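Naphthalene dioxygenase large subunit (Rhodococcus sp., PDB 2B1X) is the large subunit of a Rieske-type dioxygenase, carrying a [2Fe-2S] cluster and a separate iron(III) ion. Local coordinates at residues T322-H327 / V336-L341; Q195-D200 / F362-G367. All blocks are in the same frame, centred on the assembly; numbering follows the deposited sequence.

Interaction 1 (T322-H327 / V336-L341)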
loop_
_atom_site.group_PDB
_atom_site.type_symbol
_atom_site.label_atom_id
_atom_site.label_comp_id
_atom_site.label_asym_id
_atom_site.label_seq_id
_atom_site.Cartn_x
_atom_site.Cartn_y
_atom_site.Cartn_z
ATOM N N THR A 322 3.422 -27.159 -18.706
ATOM C CA THR A 322 2.947 -25.878 -18.255
ATOM C C THR A 322 3.567 -24.764 -19.102
ATOM O O THR A 322 4.755 -24.827 -19.455
ATOM C CB THR A 322 3.260 -25.657 -16.719
ATOM O OG1 THR A 322 3.064 -24.285 -16.385
ATOM C CG2 THR A 322 4.735 -25.846 -16.410
ATOM N N LEU A 323 2.739 -23.778 -19.444
ATOM C CA LEU A 323 3.182 -22.517 -20.032
ATOM C C LEU A 323 2.927 -21.457 -18.976
ATOM O O LEU A 323 1.931 -21.519 -18.270
ATOM C CB LEU A 323 2.351 -22.164 -21.273
ATOM C CG LEU A 323 2.336 -23.016 -22.549
ATOM C CD1 LEU A 323 2.059 -22.183 -23.811
ATOM C CD2 LEU A 323 3.528 -24.002 -22.738
ATOM N N ARG A 324 3.794 -20.470 -18.863
ATOM C CA ARG A 324 3.545 -19.423 -17.884
ATOM C C ARG A 324 4.021 -18.070 -18.424
ATOM O O ARG A 324 5.013 -18.011 -19.152
ATOM C CB ARG A 324 4.246 -19.761 -16.546
ATOM C CG ARG A 324 5.709 -20.226 -16.712
ATOM C CD ARG A 324 5.886 -21.768 -16.747
ATOM N NE ARG A 324 5.063 -22.359 -15.698
ATOM C CZ ARG A 324 5.358 -22.307 -14.402
ATOM N NH1 ARG A 324 6.523 -21.766 -13.999
ATOM N NH2 ARG A 324 4.504 -22.819 -13.522
ATOM N N LEU A 325 3.288 -17.013 -18.070
ATOM C CA LEU A 325 3.684 -15.634 -18.256
ATOM C C LEU A 325 4.310 -15.040 -17.010
ATOM O O LEU A 325 3.800 -15.183 -15.874
ATOM C CB LEU A 325 2.479 -14.782 -18.646
ATOM C CG LEU A 325 1.984 -15.003 -20.095
ATOM C CD1 LEU A 325 0.572 -14.469 -20.263
ATOM C CD2 LEU A 325 2.979 -14.349 -21.108
ATOM N N TRP A 326 5.422 -14.350 -17.210
ATOM C CA TRP A 326 5.974 -13.554 -16.136
ATOM C C TRP A 326 5.500 -12.155 -16.481
ATOM O O TRP A 326 6.166 -11.427 -17.209
ATOM C CB TRP A 326 7.510 -13.660 -16.079
ATOM C CG TRP A 326 8.007 -15.036 -16.206
ATOM C CD1 TRP A 326 8.687 -15.597 -17.288
ATOM C CD2 TRP A 326 7.859 -16.083 -15.239
ATOM N NE1 TRP A 326 8.970 -16.912 -17.015
ATOM C CE2 TRP A 326 8.496 -17.230 -15.761
ATOM C CE3 TRP A 326 7.271 -16.158 -13.953
ATOM C CZ2 TRP A 326 8.540 -18.448 -15.074
ATOM C CZ3 TRP A 326 7.336 -17.389 -13.257
ATOM C CH2 TRP A 326 7.970 -18.522 -13.844
ATOM N N HIS A 327 4.315 -11.804 -15.990
ATOM C CA HIS A 327 3.722 -10.528 -16.393
ATOM C C HIS A 327 4.315 -9.311 -15.648
ATOM O O HIS A 327 4.246 -9.246 -14.434
ATOM C CB HIS A 327 2.189 -10.549 -16.271
ATOM C CG HIS A 327 1.567 -9.328 -16.831
ATOM N ND1 HIS A 327 0.898 -8.410 -16.042
ATOM C CD2 HIS A 327 1.591 -8.816 -18.083
ATOM C CE1 HIS A 327 0.496 -7.405 -16.800
ATOM N NE2 HIS A 327 0.928 -7.615 -18.032
ATOM N N VAL A 336 2.433 -13.789 -12.024
ATOM C CA VAL A 336 2.613 -15.038 -12.739
ATOM C C VAL A 336 1.234 -15.461 -13.224
ATOM O O VAL A 336 0.246 -15.289 -12.496
ATOM C CB VAL A 336 3.209 -16.151 -11.865
ATOM C CG1 VAL A 336 3.480 -17.453 -12.719
ATOM C CG2 VAL A 336 4.491 -15.684 -11.171
ATOM N N MET A 337 1.168 -15.911 -14.475
ATOM C CA MET A 337 -0.024 -16.637 -14.998
ATOM C C MET A 337 0.442 -18.017 -15.412
ATOM O O MET A 337 1.112 -18.145 -16.439
ATOM C CB MET A 337 -0.665 -15.894 -16.181
ATOM C CG MET A 337 -0.832 -14.363 -15.859
ATOM S SD MET A 337 -2.041 -13.570 -16.909
ATOM C CE MET A 337 -1.807 -11.814 -16.437
ATOM N N SER A 338 0.074 -19.048 -14.641
ATOM C CA SER A 338 0.569 -20.402 -14.886
ATOM C C SER A 338 -0.540 -21.316 -15.422
ATOM O O SER A 338 -1.547 -21.550 -14.758
ATOM C CB SER A 338 1.167 -21.004 -13.618
ATOM O OG SER A 338 1.661 -22.297 -13.918
ATOM N N PHE A 339 -0.348 -21.780 -16.648
ATOM C CA PHE A 339 -1.347 -22.598 -17.355
ATOM C C PHE A 339 -0.922 -24.054 -17.320
ATOM O O PHE A 339 0.261 -24.361 -17.482
ATOM C CB PHE A 339 -1.418 -22.161 -18.824
ATOM C CG PHE A 339 -1.807 -20.713 -19.049
ATOM C CD1 PHE A 339 -0.869 -19.678 -18.946
ATOM C CD2 PHE A 339 -3.119 -20.394 -19.447
ATOM C CE1 PHE A 339 -1.232 -18.329 -19.193
ATOM C CE2 PHE A 339 -3.499 -19.085 -19.730
ATOM C CZ PHE A 339 -2.563 -18.025 -19.589
ATOM N N PHE A 340 -1.872 -24.953 -17.098
ATOM C CA PHE A 340 -1.627 -26.389 -17.269
ATOM C C PHE A 340 -2.287 -26.834 -18.565
ATOM O O PHE A 340 -3.455 -26.502 -18.814
ATOM C CB PHE A 340 -2.186 -27.183 -16.079
ATOM C CG PHE A 340 -2.255 -28.681 -16.319
ATOM C CD1 PHE A 340 -1.095 -29.458 -16.268
ATOM C CD2 PHE A 340 -3.454 -29.288 -16.633
ATOM C CE1 PHE A 340 -1.131 -30.837 -16.496
ATOM C CE2 PHE A 340 -3.520 -30.692 -16.881
ATOM C CZ PHE A 340 -2.347 -31.459 -16.809
ATOM N N LEU A 341 -1.547 -27.585 -19.397
ATOM C CA LEU A 341 -2.080 -28.047 -20.675
ATOM C C LEU A 341 -1.919 -29.544 -20.813
ATOM O O LEU A 341 -0.997 -30.120 -20.259
ATOM C CB LEU A 341 -1.394 -27.357 -21.856
ATOM C CG LEU A 341 -1.583 -25.826 -22.000
ATOM C CD1 LEU A 341 -0.610 -25.112 -21.168
ATOM C CD2 LEU A 341 -1.432 -25.413 -23.473
#

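Interaction 2 (Q195-D200 / F362-G367)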
loop_
_atom_site.group_PDB
_atom_site.type_symbol
_atom_site.label_atom_id
_atom_site.label_comp_id
_atom_site.label_asym_id
_atom_site.label_seq_id
_atom_site.Cartn_x
_atom_site.Cartn_y
_atom_site.Cartn_z
ATOM N N GLN A 195 -3.605 -20.175 -12.968
ATOM C CA GLN A 195 -3.385 -19.602 -11.634
ATOM C C GLN A 195 -2.744 -18.255 -11.863
ATOM O O GLN A 195 -1.791 -18.155 -12.645
ATOM C CB GLN A 195 -2.375 -20.457 -10.849
ATOM C CG GLN A 195 -2.789 -21.892 -10.548
ATOM C CD GLN A 195 -1.644 -22.660 -9.854
ATOM O OE1 GLN A 195 -0.508 -22.169 -9.808
ATOM N NE2 GLN A 195 -1.928 -23.846 -9.361
ATOM N N ARG A 196 -3.237 -17.232 -11.177
ATOM C CA ARG A 196 -2.659 -15.889 -11.234
ATOM C C ARG A 196 -2.358 -15.350 -9.842
ATOM O O ARG A 196 -3.231 -15.288 -8.975
ATOM C CB ARG A 196 -3.607 -14.955 -11.968
ATOM C CG ARG A 196 -3.856 -15.398 -13.438
ATOM C CD ARG A 196 -4.911 -14.589 -14.154
ATOM N NE ARG A 196 -4.675 -13.137 -14.053
ATOM C CZ ARG A 196 -5.451 -12.191 -14.599
ATOM N NH1 ARG A 196 -6.560 -12.515 -15.275
ATOM N NH2 ARG A 196 -5.139 -10.905 -14.432
ATOM N N TRP A 197 -1.112 -14.985 -9.599
ATOM C CA TRP A 197 -0.757 -14.444 -8.283
ATOM C C TRP A 197 0.418 -13.494 -8.470
ATOM O O TRP A 197 1.083 -13.542 -9.522
ATOM C CB TRP A 197 -0.466 -15.575 -7.264
ATOM C CG TRP A 197 0.882 -16.281 -7.431
ATOM C CD1 TRP A 197 2.024 -16.073 -6.683
ATOM C CD2 TRP A 197 1.219 -17.307 -8.375
ATOM N NE1 TRP A 197 3.035 -16.903 -7.109
ATOM C CE2 TRP A 197 2.577 -17.656 -8.158
ATOM C CE3 TRP A 197 0.528 -17.946 -9.406
ATOM C CZ2 TRP A 197 3.243 -18.643 -8.916
ATOM C CZ3 TRP A 197 1.200 -18.941 -10.160
ATOM C CH2 TRP A 197 2.526 -19.265 -9.902
ATOM N N VAL A 198 0.672 -12.668 -7.450
ATOM C CA VAL A 198 1.683 -11.603 -7.484
ATOM C C VAL A 198 2.959 -11.964 -6.705
ATOM O O VAL A 198 2.884 -12.391 -5.558
ATOM C CB VAL A 198 1.081 -10.309 -6.920
ATOM C CG1 VAL A 198 2.147 -9.189 -6.791
ATOM C CG2 VAL A 198 -0.091 -9.872 -7.798
ATOM N N ILE A 199 4.123 -11.809 -7.341
ATOM C CA ILE A 199 5.407 -12.091 -6.697
ATOM C C ILE A 199 6.136 -10.742 -6.728
ATOM O O ILE A 199 6.203 -10.099 -7.781
ATOM C CB ILE A 199 6.237 -13.199 -7.458
ATOM C CG1 ILE A 199 5.550 -14.579 -7.421
ATOM C CG2 ILE A 199 7.631 -13.367 -6.818
ATOM C CD1 ILE A 199 6.347 -15.663 -8.241
ATOM N N ASP A 200 6.679 -10.315 -5.589
ATOM C CA ASP A 200 7.490 -9.103 -5.537
ATOM C C ASP A 200 8.904 -9.356 -6.099
ATOM O O ASP A 200 9.892 -9.273 -5.368
ATOM C CB ASP A 200 7.497 -8.507 -4.105
ATOM C CG ASP A 200 7.699 -9.578 -2.999
ATOM O OD1 ASP A 200 7.420 -10.788 -3.237
ATOM O OD2 ASP A 200 8.131 -9.272 -1.855
ATOM N N PHE A 362 4.782 -27.475 -9.388
ATOM C CA PHE A 362 4.826 -26.122 -9.908
ATOM C C PHE A 362 3.506 -25.370 -9.650
ATOM O O PHE A 362 2.591 -25.906 -9.033
ATOM C CB PHE A 362 5.283 -26.112 -11.391
ATOM C CG PHE A 362 6.755 -26.394 -11.535
ATOM C CD1 PHE A 362 7.236 -27.702 -11.467
ATOM C CD2 PHE A 362 7.666 -25.354 -11.649
ATOM C CE1 PHE A 362 8.615 -27.959 -11.529
ATOM C CE2 PHE A 362 9.068 -25.597 -11.730
ATOM C CZ PHE A 362 9.531 -26.913 -11.652
ATOM N N GLY A 363 3.420 -24.122 -10.081
ATOM C CA GLY A 363 2.288 -23.311 -9.669
ATOM C C GLY A 363 2.434 -22.728 -8.257
ATOM O O GLY A 363 3.475 -22.866 -7.597
ATOM N N ILE A 364 1.378 -22.057 -7.807
ATOM C CA ILE A 364 1.406 -21.221 -6.592
ATOM C C ILE A 364 1.683 -21.998 -5.298
ATOM O O ILE A 364 2.248 -21.460 -4.338
ATOM C CB ILE A 364 0.055 -20.457 -6.513
ATOM C CG1 ILE A 364 0.142 -19.232 -5.596
ATOM C CG2 ILE A 364 -1.075 -21.400 -6.075
ATOM C CD1 ILE A 364 -1.136 -18.480 -5.497
ATOM N N SER A 365 1.253 -23.261 -5.250
ATOM C CA SER A 365 1.486 -24.062 -4.068
ATOM C C SER A 365 2.521 -25.193 -4.304
ATOM O O SER A 365 2.790 -25.980 -3.413
ATOM C CB SER A 365 0.157 -24.636 -3.528
ATOM O OG SER A 365 -0.354 -25.641 -4.401
ATOM N N GLY A 366 3.109 -25.246 -5.488
ATOM C CA GLY A 366 4.043 -26.308 -5.823
ATOM C C GLY A 366 5.295 -26.312 -4.951
ATOM O O GLY A 366 5.820 -25.251 -4.655
ATOM N N GLY A 367 5.762 -27.496 -4.573
ATOM C CA GLY A 367 6.955 -27.651 -3.744
ATOM C C GLY A 367 8.252 -27.204 -4.394
ATOM O O GLY A 367 9.227 -26.862 -3.667
HETATM O O HOH W 1 0.316 -24.993 -7.540
#

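Interaction 1 (T322-H327 / V336-L341)
Phe-339 O is gripped by two donors from the facing strand, Thr-322 OG1 at 3.0 Å and Leu-323 N at 3.2 Å, which reach it from opposite faces of its carbonyl plane. The two strands form an antiparallel beta hairpin in the central sheet of the catalytic domain. Leu-323 and Phe-339 are a hydrogen-bonded pair, and the return bond from Phe-339 N to Leu-323 O measures 2.8 Å. With OG1 anti to the backbone N (chi1 167°), Thr-322 also accepts from Arg-324 NE at 2.9 Å. Ser-338 OG has its stronger partner in Tyr-358 OH, the bond from Arg-324 NH2 being weak; the Arg-324 charge is met by a salt bridge from NH1 to Glu-369. On the face that carries Thr-322, Arg-324 and Ser-338, both methyls of Val-336 lie beside Trp-326 CZ3, while Arg-324 CG sits over one face of that indole, offset toward the rim. The other face is greasy, with Leu-323, Leu-325, Met-337, Phe-339 and Leu-341: Leu-341 CD1 meets Leu-323 CG, the side chains roughly perpendicular, and Leu-325 CB meets Met-337 CB at 4.1 Å. Leu-323 O lies in plane at the Phe-339 ring edge, 3.4 Å from CD1.

Interaction 2 (Q195-D200 / F362-G367)
Gln-195 OE1 accepts the backbone N-H of Ile-364 at 2.8 Å, with the donor tilted 30° from the amide carbonyl plane. That N-H belongs to a type I beta turn, Gly-363 to Gly-366, in the loop between helices 348-361 and 369-382, so the bond ties this loop to strand 188-199 of the catalytic domain. Ile-364 then lies against Trp-197, the two side chains overlapping while pointing opposite ways. Its CG1, anti to the backbone N (chi1 -161°), sits over the five-membered ring, 3.6 Å from the centroid, in a CH-pi contact. CD1 carries on to Trp-197 CB at 3.5 Å, while the far end of the indole reaches the turn backbone, CH2 lying 3.8 Å from Gly-363 C. OE1 also comes within 3.0 Å of Gly-363 CA, in a residue whose positive phi (80°) is one that glycine takes readily.

Further out, a water accepts from Gln-195 NE2 and from Ser-365 N, so it bridges strand and turn. NE2 also bonds Thr-65 O of a neighbouring small subunit, and His-66 of that chain packs on Ile-364, placing the contact at a subunit interface. Glu-369 accepts from Gly-363 N, and the turn is closed by Gly-366 N bonding Gly-363 O at 3.2 Å.

The centres of the two contacts are about 10 Å apart, and both use the same antiparallel sheet of the catalytic domain: strand 188-199, outermost within this chain, borders 333-343, which borders 318-330. Along the chain 195-200 comes first, then the hairpin of interaction 1, and last the 362-367 loop, reached through helix 348-361. They meet directly where Val-336 N and Ser-338 N probably bond to Trp-197 O and Gln-195 O. Glu-369 bridges them, OE2 in a salt bridge with Arg-324 and OE1 accepting from Gly-363 N. Loop 362-367 leads into helix 369-382, which carries the iron ligand Asp-372, so together the contacts join the sheet edge to the approach to the metal site.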